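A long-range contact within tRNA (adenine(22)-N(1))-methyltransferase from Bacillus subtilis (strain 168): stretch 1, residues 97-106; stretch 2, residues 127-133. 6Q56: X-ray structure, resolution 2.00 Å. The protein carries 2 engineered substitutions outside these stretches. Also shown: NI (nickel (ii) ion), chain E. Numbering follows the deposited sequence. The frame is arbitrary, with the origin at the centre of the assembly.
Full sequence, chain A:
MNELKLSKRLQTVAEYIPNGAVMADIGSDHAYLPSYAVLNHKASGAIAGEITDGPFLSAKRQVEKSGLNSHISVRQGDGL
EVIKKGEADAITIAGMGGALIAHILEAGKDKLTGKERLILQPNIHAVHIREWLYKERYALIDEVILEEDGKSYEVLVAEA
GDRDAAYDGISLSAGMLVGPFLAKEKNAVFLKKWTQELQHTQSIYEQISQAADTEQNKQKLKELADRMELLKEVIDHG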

# COMPACT_ATOMS: atom_id res chain seq x y z
N GLY A 97 1.07 7.49 -1.94
CA GLY A 97 2.35 7.30 -1.30
C GLY A 97 2.12 6.59 0.00
O GLY A 97 1.05 6.71 0.58
N GLY A 98 3.11 5.84 0.46
CA GLY A 98 3.02 5.10 1.70
C GLY A 98 2.68 5.99 2.88
O GLY A 98 1.90 5.60 3.74
N ALA A 99 3.25 7.18 2.90
CA ALA A 99 2.99 8.13 3.98
C ALA A 99 1.50 8.47 4.05
O ALA A 99 0.92 8.46 5.12
CB ALA A 99 3.81 9.39 3.80
N LEU A 100 0.90 8.76 2.91
CA LEU A 100 -0.52 9.11 2.88
C LEU A 100 -1.38 7.94 3.33
O LEU A 100 -2.28 8.11 4.12
CB LEU A 100 -0.94 9.55 1.48
CG LEU A 100 -2.40 9.97 1.36
CD1 LEU A 100 -2.77 11.03 2.39
CD2 LEU A 100 -2.68 10.47 -0.05
N ILE A 101 -1.10 6.77 2.79
CA ILE A 101 -1.84 5.57 3.14
C ILE A 101 -1.78 5.36 4.65
O ILE A 101 -2.79 5.12 5.28
CB ILE A 101 -1.32 4.34 2.39
CG1 ILE A 101 -1.68 4.44 0.90
CG2 ILE A 101 -1.90 3.06 2.96
CD1 ILE A 101 -1.10 3.35 0.04
N ALA A 102 -0.59 5.46 5.21
CA ALA A 102 -0.43 5.29 6.65
C ALA A 102 -1.22 6.37 7.38
O ALA A 102 -1.81 6.11 8.42
CB ALA A 102 1.04 5.32 7.03
N HIS A 103 -1.22 7.58 6.83
CA HIS A 103 -1.95 8.68 7.43
C HIS A 103 -3.45 8.40 7.38
O HIS A 103 -4.16 8.62 8.35
CB HIS A 103 -1.62 10.00 6.73
CG HIS A 103 -2.62 11.09 6.97
ND1 HIS A 103 -2.63 11.85 8.12
CD2 HIS A 103 -3.66 11.53 6.23
CE1 HIS A 103 -3.62 12.71 8.07
NE2 HIS A 103 -4.26 12.54 6.92
N ILE A 104 -3.92 7.93 6.24
CA ILE A 104 -5.32 7.61 6.07
C ILE A 104 -5.73 6.55 7.09
O ILE A 104 -6.73 6.69 7.78
CB ILE A 104 -5.62 7.17 4.63
CG1 ILE A 104 -5.54 8.37 3.69
CG2 ILE A 104 -6.98 6.52 4.52
CD1 ILE A 104 -5.55 8.02 2.23
N LEU A 105 -4.95 5.48 7.18
CA LEU A 105 -5.25 4.40 8.11
C LEU A 105 -5.30 4.89 9.56
O LEU A 105 -6.20 4.55 10.30
CB LEU A 105 -4.22 3.28 8.01
CG LEU A 105 -4.33 2.20 6.94
CD1 LEU A 105 -5.76 1.79 6.64
CD2 LEU A 105 -3.60 2.59 5.67
N GLU A 106 -4.31 5.69 9.94
CA GLU A 106 -4.24 6.20 11.31
C GLU A 106 -5.36 7.19 11.62
O GLU A 106 -5.93 7.15 12.69
CB GLU A 106 -2.88 6.84 11.56
CG GLU A 106 -2.73 7.49 12.92
CD GLU A 106 -2.73 6.50 14.07
OE1 GLU A 106 -2.47 5.32 13.84
OE2 GLU A 106 -2.99 6.92 15.20
N VAL A 127 7.26 1.34 3.60
CA VAL A 127 7.69 1.22 4.97
C VAL A 127 6.74 1.91 5.96
O VAL A 127 6.49 1.38 7.03
CB VAL A 127 9.12 1.76 5.16
CG1 VAL A 127 9.22 3.20 4.72
CG2 VAL A 127 9.57 1.60 6.60
N HIS A 128 6.24 3.08 5.61
CA HIS A 128 5.33 3.80 6.49
C HIS A 128 4.10 2.96 6.80
O HIS A 128 3.54 3.04 7.88
CB HIS A 128 4.89 5.12 5.86
CG HIS A 128 6.01 6.05 5.52
ND1 HIS A 128 6.87 6.55 6.47
CD2 HIS A 128 6.40 6.58 4.34
CE1 HIS A 128 7.75 7.35 5.88
NE2 HIS A 128 7.48 7.38 4.59
N ILE A 129 3.69 2.15 5.84
CA ILE A 129 2.53 1.29 6.01
C ILE A 129 2.86 0.13 6.93
O ILE A 129 2.07 -0.22 7.79
CB ILE A 129 2.02 0.76 4.66
CG1 ILE A 129 1.56 1.91 3.78
CG2 ILE A 129 0.89 -0.21 4.86
CD1 ILE A 129 1.06 1.46 2.43
N ARG A 130 4.03 -0.46 6.74
CA ARG A 130 4.44 -1.58 7.56
C ARG A 130 4.60 -1.15 9.02
O ARG A 130 4.23 -1.87 9.93
CB ARG A 130 5.72 -2.22 7.03
CG ARG A 130 5.53 -2.93 5.70
CD ARG A 130 6.75 -3.71 5.28
NE ARG A 130 6.68 -4.13 3.90
CZ ARG A 130 7.10 -3.41 2.87
NH1 ARG A 130 7.64 -2.22 3.08
NH2 ARG A 130 6.99 -3.87 1.65
N GLU A 131 5.15 0.03 9.23
CA GLU A 131 5.34 0.53 10.58
C GLU A 131 3.98 0.73 11.24
O GLU A 131 3.80 0.38 12.39
CB GLU A 131 6.14 1.83 10.57
CG GLU A 131 7.61 1.63 10.25
CD GLU A 131 8.40 2.91 10.27
OE1 GLU A 131 7.79 3.98 10.32
OE2 GLU A 131 9.64 2.85 10.22
N TRP A 132 3.03 1.28 10.49
CA TRP A 132 1.70 1.50 11.02
C TRP A 132 1.01 0.17 11.30
O TRP A 132 0.40 -0.00 12.34
CB TRP A 132 0.86 2.33 10.06
CG TRP A 132 -0.46 2.65 10.62
CD1 TRP A 132 -0.78 3.71 11.39
CD2 TRP A 132 -1.65 1.89 10.48
NE1 TRP A 132 -2.10 3.67 11.74
CE2 TRP A 132 -2.66 2.55 11.19
CE3 TRP A 132 -1.97 0.70 9.82
CZ2 TRP A 132 -3.96 2.08 11.26
CZ3 TRP A 132 -3.26 0.24 9.89
CH2 TRP A 132 -4.23 0.92 10.60
N LEU A 133 1.11 -0.76 10.37
CA LEU A 133 0.49 -2.07 10.52
C LEU A 133 1.00 -2.79 11.76
O LEU A 133 0.23 -3.34 12.52
CB LEU A 133 0.78 -2.94 9.30
CG LEU A 133 0.03 -2.61 8.02
CD1 LEU A 133 0.48 -3.55 6.93
CD2 LEU A 133 -1.46 -2.69 8.22
NI NI E . 7.89 8.40 2.99
O HOH W 1 9.24 9.25 4.00

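Two helical segments of one chain, 98-106 and 127-133, pack side by side with their N-to-C directions 26° apart, so they run roughly parallel; their axes approach to 7.7 Å. G97 occupies the N-cap position of the first helix, and its O accepts the bond from I101 N (3.1 Å). Further i to i+4 bonds hold each segment in shape, among them A102 N to G98 O (2.9 Å) in the first and L133 N to I129 O (2.8 Å) in the second. The backbones come near each other at two places, G98 CA to H128 CA (5.5 Å) and A102 CA to I129 CA (5.0 Å), one helical turn apart on the first helix. Both approaches fall at small residues of that helix, a glycine and an alanine. G98 has no side chain, and a CB there would point toward the second helix, 3.8 Å from H128 CD2; G98 O lies 3.7 Å from H128 CB and 3.7 Å from I129 CG1. A102 directs its methyl toward the partner, where CB packs 3.5 Å from H128 O and 4.3 Å from W132 CB.

W132 has more surface covered by the opposing stretch than any other residue of the contact. Its chi1 is t, and the indole lies along the last turn of the first stretch. L105 CB sits over one face, 3.4 Å from the centroid of the six-membered ring and 9° off its normal, a CH-pi contact; A102 O lies over the same face, 4.0 Å from W132 CD1. At the ring edge, W132 NE1 donates a hydrogen bond to E106 OE1 (2.7 Å, N-H...O angle 144°), the single hydrogen bond between the stretches. The carboxylate lies near the ring plane, as suits a donor whose N-H lies in that plane.

Deeper in the contact, I101 CG2 meets I129 CD1 at 3.4 Å, a tight apolar contact between buried side chains. I129 CB points sideways, but its chain, m then t, brings the end nearer to the first helix. H128 lies at the other end of the contact from W132. Its imidazole approaches the start of the first helix obliquely, with CD2 3.5 Å from A99 N and 3.9 Å from A99 CB, while H128 NE2 binds the nickel ion at 1.9 Å. The ion is also held by a water, its O 1.9 Å from NI, and by an atom from elsewhere in the structure.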